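Inositol-3-phosphate synthase (PDB 1VKO) belongs to the NAD(P)-binding Rossmann clan, assembles as four chains and binds nicotinamide-adenine-dinucleotide, a potassium ion and pyrophosphate in this model. Local coordinates at residues V93-A98 / K174-E179; L149-L154 / L447-A452; H223-H226 / I231-F234. One frame throughout, in Å; residues are numbered along the deposited sequence.

Interaction 1: V93-A98 / K174-E179; sequences VGSIFA and KVFEPE
F176 reaches from a short link between two helices and sets the far end of its ring against S95 and the bare backbone of G94. Its CB points toward helix 87-100, and with CG anti to the carbonyl carbon (chi1 -60°) the ring is carried out to that helix. CB, CG and the two CD atoms only span the gap, and the touching is left to the last three ring atoms. CE1 passes the hydroxyl of S95, with OG 3.5 Å away. CE2 comes to 4.1 Å from G94 CA, at a residue that has no side chain. CZ, at the tip, is slightly nearer the same G94 CA at 4.0 Å; it is also 3.4 Å from S95 OG and 3.7 Å from S95 N. OG lies at the edge of the ring, near its plane, while G94 approaches obliquely.

Helix 87-100 follows strand 77-82 and a glycine-rich turn, the opening beta-alpha unit of the Rossmann fold. Helix 178-188, which begins just past F176 with E177 at its N-cap, runs beside it, and F97 packs on L184 and M188.

S95 OG is turned beside its own backbone N, where it hydrogen-bonds T91 O one turn back; that bond holds the oxygen as it faces the ring edge of F176. Other copies of the protein close in here too: M426 of a third subunit packs on both F176 and A98, and K108 of a second subunit forms a salt bridge with E177 OE2.

Interaction 2: L149-L154 / L447-A452; sequences LSPNDL and LIYDLA
P151 is the bump here, and the ring of Y449 is the flat wall it presses on. Y449 CG stands anti to the carbonyl carbon (chi1 -51°), which carries the ring alongside the proline. The pyrrolidine crosses this side chain at about a right angle, with CB over one face in a CH-pi contact, 4.1 Å from the ring centroid and 17° off the normal. It is offset toward the rim, 3.9 Å from Y449 CG. P151 CG rests against the root of the side chain, 3.9 Å from Y449 CB. L154 CD1 lies over the shallow dip between Y449 and A452, loosely, at 4.3 Å from Y449 CD1 and 4.5 Å from A452 CB.

A short 3-10 turn leading into strand 154-159 presents the proline. An ST turn, N152 N to S150 OG (2.9 Å), and a bond from S150 N to D153 OD2 tie it to itself.

Y449 OH hydrogen-bonds A92 O, and Y116 meets the ring nearly perpendicularly. Between the segments the chemistry is apolar: shape and dispersion join them, while several polar groups, among them S150, N152 and the Y449 hydroxyl, bond within the turn or elsewhere in the chain.

Interaction 3: H223-H226 / I231-F234; sequences HLEH and IRKF
E225 and R232 face each other two turns apart on the same helix, 220-238. The direct approach is a long salt bridge, with E225 OE1 3.8 Å from R232 NH2. OE1 comes in at the guanidinium edge, near its plane, and the carboxylate and guanidinium planes are only 30° apart. A water fills in alongside, donating to E225 OE1 at 2.9 Å and accepting a weak bond from R232 NH2 at 3.1 Å.

E225 starts out pointing away from R232, but a bend at chi2 (-60°) swings its carboxylate back; R232 starts toward its partner and bends at chi3 (-131°). E225 also touches a crystal neighbour, so its placement may partly reflect the lattice. One shell further out, E292 OE2 makes a salt bridge with R232 NE, while R228 gives E225 OE2 a long, weak ion pair.

Behind this polar surface the helix packs inward on the Rossmann domain: L224 sits on helix 281-291, and I231 and F234 lie on L80 of the parallel sheet. With its direct leg long and the water bridge weak on its arginine side, the E225–R232 pair probably adds modest electrostatic attraction, with E292 the stronger partner of the arginine.

Overall arrangement
From the N terminus, the chain forms helix 87-100, passes the 149-154 turn, and at 174-179 returns to that helix, closing interaction 1 across some 75 residues. Interaction 2 opens inside that span and closes far later, when helix 440-458 arrives, so the two cross. They also touch: I96 CD1 lies 3.3 Å from Y449 CE1, joining both into one packed region between the first Rossmann helix, the entry to edge strand 154-159 and the late helix. Interaction 3 is local to helix 220-238; it follows interaction 1 in series and falls within the long span of interaction 2, its centre about 23 Å from that contact's centre and touching neither.

Interaction 1: V93-A98 / K174-E179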
loop_
_atom_site.group_PDB
_atom_site.type_symbol
_atom_site.label_atom_id
_atom_site.label_comp_id
_atom_site.label_asym_id
_atom_site.label_seq_id
_atom_site.Cartn_x
_atom_site.Cartn_y
_atom_site.Cartn_z
ATOM N N VAL A 93 -9.626 31.608 -6.378
ATOM C CA VAL A 93 -10.545 32.747 -6.215
ATOM C C VAL A 93 -11.601 32.402 -5.160
ATOM O O VAL A 93 -11.819 33.157 -4.225
ATOM C CB VAL A 93 -11.227 33.158 -7.567
ATOM C CG1 VAL A 93 -12.124 34.391 -7.409
ATOM C CG2 VAL A 93 -10.216 33.424 -8.629
ATOM N N GLY A 94 -12.232 31.244 -5.308
ATOM C CA GLY A 94 -13.271 30.802 -4.387
ATOM C C GLY A 94 -12.867 30.865 -2.931
ATOM O O GLY A 94 -13.588 31.425 -2.099
ATOM N N SER A 95 -11.706 30.288 -2.625
ATOM C CA SER A 95 -11.196 30.205 -1.263
ATOM C C SER A 95 -10.838 31.540 -0.620
ATOM O O SER A 95 -10.950 31.671 0.614
ATOM C CB SER A 95 -9.993 29.269 -1.194
ATOM O OG SER A 95 -10.308 27.997 -1.733
ATOM N N ILE A 96 -10.394 32.515 -1.417
ATOM C CA ILE A 96 -10.189 33.903 -0.908
ATOM C C ILE A 96 -11.508 34.465 -0.388
ATOM O O ILE A 96 -11.614 34.902 0.767
ATOM C CB ILE A 96 -9.477 34.801 -1.988
ATOM C CG1 ILE A 96 -8.038 34.295 -2.210
ATOM C CG2 ILE A 96 -9.349 36.199 -1.572
ATOM C CD1 ILE A 96 -7.352 34.843 -3.449
ATOM N N PHE A 97 -12.536 34.402 -1.212
ATOM C CA PHE A 97 -13.868 34.866 -0.801
ATOM C C PHE A 97 -14.316 34.114 0.420
ATOM O O PHE A 97 -14.824 34.689 1.365
ATOM C CB PHE A 97 -14.875 34.620 -1.918
ATOM C CG PHE A 97 -14.819 35.646 -3.016
ATOM C CD1 PHE A 97 -14.733 37.018 -2.711
ATOM C CD2 PHE A 97 -14.883 35.258 -4.346
ATOM C CE1 PHE A 97 -14.681 37.961 -3.727
ATOM C CE2 PHE A 97 -14.854 36.203 -5.368
ATOM C CZ PHE A 97 -14.742 37.546 -5.067
ATOM N N ALA A 98 -14.110 32.802 0.385
ATOM C CA ALA A 98 -14.590 31.928 1.407
ATOM C C ALA A 98 -13.928 32.284 2.711
ATOM O O ALA A 98 -14.595 32.322 3.740
ATOM C CB ALA A 98 -14.323 30.499 1.022
ATOM N N LYS A 174 -15.278 20.573 -9.385
ATOM C CA LYS A 174 -15.700 19.516 -8.428
ATOM C C LYS A 174 -14.791 19.482 -7.200
ATOM O O LYS A 174 -14.522 18.410 -6.664
ATOM C CB LYS A 174 -15.718 18.114 -9.086
ATOM C CG LYS A 174 -16.628 17.997 -10.306
ATOM C CD LYS A 174 -16.861 16.564 -10.699
ATOM C CE LYS A 174 -15.918 16.059 -11.786
ATOM N NZ LYS A 174 -16.297 16.591 -13.127
ATOM N N VAL A 175 -14.306 20.643 -6.781
ATOM C CA VAL A 175 -13.449 20.771 -5.602
ATOM C C VAL A 175 -14.221 21.103 -4.310
ATOM O O VAL A 175 -14.112 20.391 -3.297
ATOM C CB VAL A 175 -12.343 21.839 -5.866
ATOM C CG1 VAL A 175 -11.333 21.877 -4.742
ATOM C CG2 VAL A 175 -11.626 21.521 -7.182
ATOM N N PHE A 176 -14.994 22.188 -4.327
ATOM C CA PHE A 176 -15.765 22.569 -3.162
ATOM C C PHE A 176 -17.009 21.692 -3.103
ATOM O O PHE A 176 -17.605 21.359 -4.128
ATOM C CB PHE A 176 -16.221 24.026 -3.275
ATOM C CG PHE A 176 -15.090 25.019 -3.375
ATOM C CD1 PHE A 176 -14.226 25.229 -2.321
ATOM C CD2 PHE A 176 -14.924 25.769 -4.511
ATOM C CE1 PHE A 176 -13.181 26.166 -2.418
ATOM C CE2 PHE A 176 -13.906 26.719 -4.615
ATOM C CZ PHE A 176 -13.026 26.906 -3.553
ATOM N N GLU A 177 -17.422 21.357 -1.889
ATOM C CA GLU A 177 -18.650 20.604 -1.643
ATOM C C GLU A 177 -19.847 21.467 -2.140
ATOM O O GLU A 177 -19.682 22.674 -2.185
ATOM C CB GLU A 177 -18.752 20.385 -0.142
ATOM C CG GLU A 177 -17.782 19.399 0.449
ATOM C CD GLU A 177 -17.783 18.069 -0.277
ATOM O OE1 GLU A 177 -18.848 17.434 -0.435
ATOM O OE2 GLU A 177 -16.703 17.684 -0.705
ATOM N N PRO A 178 -20.995 20.881 -2.516
ATOM C CA PRO A 178 -22.066 21.632 -3.156
ATOM C C PRO A 178 -22.375 22.844 -2.312
ATOM O O PRO A 178 -22.204 23.937 -2.791
ATOM C CB PRO A 178 -23.228 20.617 -3.201
ATOM C CG PRO A 178 -22.387 19.249 -3.423
ATOM C CD PRO A 178 -21.380 19.467 -2.358
ATOM N N GLU A 179 -22.652 22.649 -1.035
ATOM C CA GLU A 179 -23.030 23.743 -0.146
ATOM C C GLU A 179 -22.163 24.953 -0.303
ATOM O O GLU A 179 -22.692 26.054 -0.404
ATOM C CB GLU A 179 -23.006 23.326 1.321
ATOM C CG GLU A 179 -23.847 24.255 2.192
ATOM C CD GLU A 179 -23.643 24.068 3.693
ATOM O OE1 GLU A 179 -23.272 22.957 4.146
ATOM O OE2 GLU A 179 -23.862 25.064 4.428
#

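Interaction 2: L149-L154 / L447-A452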
loop_
_atom_site.group_PDB
_atom_site.type_symbol
_atom_site.label_atom_id
_atom_site.label_comp_id
_atom_site.label_asym_id
_atom_site.label_seq_id
_atom_site.Cartn_x
_atom_site.Cartn_y
_atom_site.Cartn_z
ATOM N N LEU A 149 1.539 40.073 2.589
ATOM C CA LEU A 149 0.107 40.031 2.299
ATOM C C LEU A 149 -0.612 38.838 2.940
ATOM O O LEU A 149 -0.000 37.815 3.249
ATOM C CB LEU A 149 -0.113 39.970 0.793
ATOM C CG LEU A 149 0.422 41.102 -0.065
ATOM C CD1 LEU A 149 0.598 40.578 -1.473
ATOM C CD2 LEU A 149 -0.551 42.298 -0.003
ATOM N N SER A 150 -1.914 38.999 3.163
ATOM C CA SER A 150 -2.800 37.867 3.366
ATOM C C SER A 150 -3.479 37.655 2.050
ATOM O O SER A 150 -3.708 38.628 1.327
ATOM C CB SER A 150 -3.880 38.214 4.388
ATOM O OG SER A 150 -5.063 37.450 4.160
ATOM N N PRO A 151 -3.860 36.430 1.719
ATOM C CA PRO A 151 -4.528 36.205 0.435
ATOM C C PRO A 151 -5.843 36.966 0.365
ATOM O O PRO A 151 -6.387 37.119 -0.716
ATOM C CB PRO A 151 -4.771 34.695 0.419
ATOM C CG PRO A 151 -3.692 34.139 1.341
ATOM C CD PRO A 151 -3.687 35.172 2.478
ATOM N N ASN A 152 -6.344 37.432 1.507
ATOM C CA ASN A 152 -7.543 38.241 1.515
ATOM C C ASN A 152 -7.300 39.601 0.861
ATOM O O ASN A 152 -8.241 40.226 0.413
ATOM C CB ASN A 152 -8.102 38.401 2.943
ATOM C CG ASN A 152 -8.450 37.061 3.589
ATOM O OD1 ASN A 152 -8.765 36.067 2.910
ATOM N ND2 ASN A 152 -8.389 37.026 4.905
ATOM N N ASP A 153 -6.033 40.020 0.772
ATOM C CA ASP A 153 -5.663 41.355 0.296
ATOM C C ASP A 153 -5.362 41.342 -1.187
ATOM O O ASP A 153 -4.971 42.388 -1.757
ATOM C CB ASP A 153 -4.387 41.842 0.987
ATOM C CG ASP A 153 -4.528 41.962 2.472
ATOM O OD1 ASP A 153 -5.498 42.632 2.914
ATOM O OD2 ASP A 153 -3.707 41.438 3.267
ATOM N N LEU A 154 -5.471 40.162 -1.806
ATOM C CA LEU A 154 -5.152 40.017 -3.235
ATOM C C LEU A 154 -6.390 40.279 -4.058
ATOM O O LEU A 154 -7.441 39.696 -3.796
ATOM C CB LEU A 154 -4.613 38.619 -3.562
ATOM C CG LEU A 154 -3.316 38.022 -2.974
ATOM C CD1 LEU A 154 -3.185 36.521 -3.368
ATOM C CD2 LEU A 154 -2.031 38.793 -3.380
ATOM N N LEU A 447 -0.479 27.333 -2.985
ATOM C CA LEU A 447 0.848 27.579 -3.560
ATOM C C LEU A 447 0.786 28.749 -4.518
ATOM O O LEU A 447 1.762 29.467 -4.729
ATOM C CB LEU A 447 1.377 26.339 -4.293
ATOM C CG LEU A 447 2.176 25.238 -3.578
ATOM C CD1 LEU A 447 1.559 24.786 -2.282
ATOM C CD2 LEU A 447 2.359 24.041 -4.501
ATOM N N ILE A 448 -0.367 28.940 -5.123
ATOM C CA ILE A 448 -0.553 30.107 -5.918
ATOM C C ILE A 448 -0.523 31.311 -4.975
ATOM O O ILE A 448 0.098 32.315 -5.305
ATOM C CB ILE A 448 -1.849 30.051 -6.702
ATOM C CG1 ILE A 448 -1.717 29.061 -7.875
ATOM C CG2 ILE A 448 -2.194 31.475 -7.214
ATOM C CD1 ILE A 448 -3.018 28.684 -8.506
ATOM N N TYR A 449 -1.147 31.212 -3.792
ATOM C CA TYR A 449 -1.117 32.350 -2.876
ATOM C C TYR A 449 0.308 32.574 -2.404
ATOM O O TYR A 449 0.727 33.699 -2.327
ATOM C CB TYR A 449 -2.037 32.224 -1.660
ATOM C CG TYR A 449 -3.459 31.869 -1.917
ATOM C CD1 TYR A 449 -4.160 32.393 -2.986
ATOM C CD2 TYR A 449 -4.118 30.998 -1.058
ATOM C CE1 TYR A 449 -5.505 32.063 -3.196
ATOM C CE2 TYR A 449 -5.448 30.661 -1.247
ATOM C CZ TYR A 449 -6.123 31.194 -2.306
ATOM O OH TYR A 449 -7.405 30.793 -2.515
ATOM N N ASP A 450 1.078 31.515 -2.149
ATOM C CA ASP A 450 2.438 31.723 -1.670
ATOM C C ASP A 450 3.352 32.346 -2.708
ATOM O O ASP A 450 4.199 33.206 -2.367
ATOM C CB ASP A 450 3.074 30.437 -1.184
ATOM C CG ASP A 450 2.358 29.826 0.023
ATOM O OD1 ASP A 450 1.948 30.591 0.934
ATOM O OD2 ASP A 450 2.195 28.580 0.150
ATOM N N LEU A 451 3.237 31.905 -3.963
ATOM C CA LEU A 451 4.121 32.453 -5.009
ATOM C C LEU A 451 3.859 33.968 -5.158
ATOM O O LEU A 451 4.778 34.794 -5.135
ATOM C CB LEU A 451 3.945 31.710 -6.335
ATOM C CG LEU A 451 4.411 30.247 -6.415
ATOM C CD1 LEU A 451 3.573 29.511 -7.448
ATOM C CD2 LEU A 451 5.899 30.116 -6.736
ATOM N N ALA A 452 2.594 34.337 -5.280
ATOM C CA ALA A 452 2.265 35.738 -5.402
ATOM C C ALA A 452 2.880 36.469 -4.197
ATOM O O ALA A 452 3.499 37.534 -4.354
ATOM C CB ALA A 452 0.742 35.930 -5.463
#

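Interaction 3: H223-H226 / I231-F234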
loop_
_atom_site.group_PDB
_atom_site.type_symbol
_atom_site.label_atom_id
_atom_site.label_comp_id
_atom_site.label_asym_id
_atom_site.label_seq_id
_atom_site.Cartn_x
_atom_site.Cartn_y
_atom_site.Cartn_z
ATOM N N HIS A 223 -1.659 40.455 -30.537
ATOM C CA HIS A 223 -1.952 39.723 -29.308
ATOM C C HIS A 223 -1.190 40.271 -28.127
ATOM O O HIS A 223 -1.784 40.520 -27.076
ATOM C CB HIS A 223 -1.758 38.231 -29.472
ATOM C CG HIS A 223 -2.739 37.625 -30.419
ATOM N ND1 HIS A 223 -2.467 36.495 -31.160
ATOM C CD2 HIS A 223 -3.982 38.019 -30.775
ATOM C CE1 HIS A 223 -3.499 36.223 -31.940
ATOM N NE2 HIS A 223 -4.433 37.132 -31.724
ATOM N N LEU A 224 0.109 40.506 -28.329
ATOM C CA LEU A 224 0.987 41.075 -27.308
ATOM C C LEU A 224 0.434 42.374 -26.768
ATOM O O LEU A 224 0.417 42.603 -25.562
ATOM C CB LEU A 224 2.387 41.301 -27.885
ATOM C CG LEU A 224 3.332 42.081 -26.996
ATOM C CD1 LEU A 224 3.511 41.418 -25.664
ATOM C CD2 LEU A 224 4.661 42.177 -27.708
ATOM N N GLU A 225 -0.018 43.216 -27.683
ATOM C CA GLU A 225 -0.539 44.522 -27.351
ATOM C C GLU A 225 -1.863 44.406 -26.626
ATOM O O GLU A 225 -2.183 45.238 -25.788
ATOM C CB GLU A 225 -0.726 45.334 -28.631
ATOM C CG GLU A 225 0.532 46.050 -29.091
ATOM C CD GLU A 225 1.058 47.036 -28.067
ATOM O OE1 GLU A 225 0.268 47.593 -27.254
ATOM O OE2 GLU A 225 2.275 47.256 -28.072
ATOM N N HIS A 226 -2.635 43.373 -26.956
ATOM C CA HIS A 226 -3.973 43.222 -26.392
ATOM C C HIS A 226 -3.862 42.896 -24.913
ATOM O O HIS A 226 -4.581 43.481 -24.089
ATOM C CB HIS A 226 -4.718 42.108 -27.108
ATOM C CG HIS A 226 -6.125 41.913 -26.638
ATOM N ND1 HIS A 226 -7.216 42.167 -27.439
ATOM C CD2 HIS A 226 -6.622 41.468 -25.460
ATOM C CE1 HIS A 226 -8.324 41.879 -26.781
ATOM N NE2 HIS A 226 -7.990 41.449 -25.578
ATOM N N ILE A 231 -3.496 44.424 -18.893
ATOM C CA ILE A 231 -2.756 44.595 -17.645
ATOM C C ILE A 231 -2.830 46.020 -17.127
ATOM O O ILE A 231 -3.099 46.226 -15.944
ATOM C CB ILE A 231 -1.286 44.171 -17.849
ATOM C CG1 ILE A 231 -1.213 42.650 -18.052
ATOM C CG2 ILE A 231 -0.418 44.642 -16.672
ATOM C CD1 ILE A 231 0.104 42.175 -18.539
ATOM N N ARG A 232 -2.593 46.994 -18.015
ATOM C CA ARG A 232 -2.588 48.402 -17.632
ATOM C C ARG A 232 -3.919 48.818 -17.049
ATOM O O ARG A 232 -3.956 49.567 -16.085
ATOM C CB ARG A 232 -2.322 49.308 -18.822
ATOM C CG ARG A 232 -0.977 49.192 -19.440
ATOM C CD ARG A 232 -0.701 50.329 -20.401
ATOM N NE ARG A 232 -0.197 49.856 -21.698
ATOM C CZ ARG A 232 -0.935 49.659 -22.785
ATOM N NH1 ARG A 232 -2.247 49.887 -22.782
ATOM N NH2 ARG A 232 -0.350 49.241 -23.888
ATOM N N LYS A 233 -5.003 48.342 -17.650
ATOM C CA LYS A 233 -6.346 48.720 -17.218
ATOM C C LYS A 233 -6.672 48.103 -15.865
ATOM O O LYS A 233 -7.353 48.706 -15.052
ATOM C CB LYS A 233 -7.376 48.317 -18.276
ATOM C CG LYS A 233 -8.821 48.302 -17.788
ATOM C CD LYS A 233 -9.753 47.905 -18.913
ATOM C CE LYS A 233 -11.022 47.291 -18.368
ATOM N NZ LYS A 233 -11.833 46.781 -19.500
ATOM N N PHE A 234 -6.176 46.894 -15.631
ATOM C CA PHE A 234 -6.359 46.228 -14.364
ATOM C C PHE A 234 -5.621 47.044 -13.306
ATOM O O PHE A 234 -6.168 47.328 -12.247
ATOM C CB PHE A 234 -5.804 44.786 -14.481
ATOM C CG PHE A 234 -5.931 43.967 -13.232
ATOM C CD1 PHE A 234 -7.172 43.591 -12.744
ATOM C CD2 PHE A 234 -4.793 43.559 -12.541
ATOM C CE1 PHE A 234 -7.272 42.820 -11.571
ATOM C CE2 PHE A 234 -4.882 42.793 -11.392
ATOM C CZ PHE A 234 -6.123 42.418 -10.907
HETATM O O HOH W 1 2.082 49.336 -25.738
#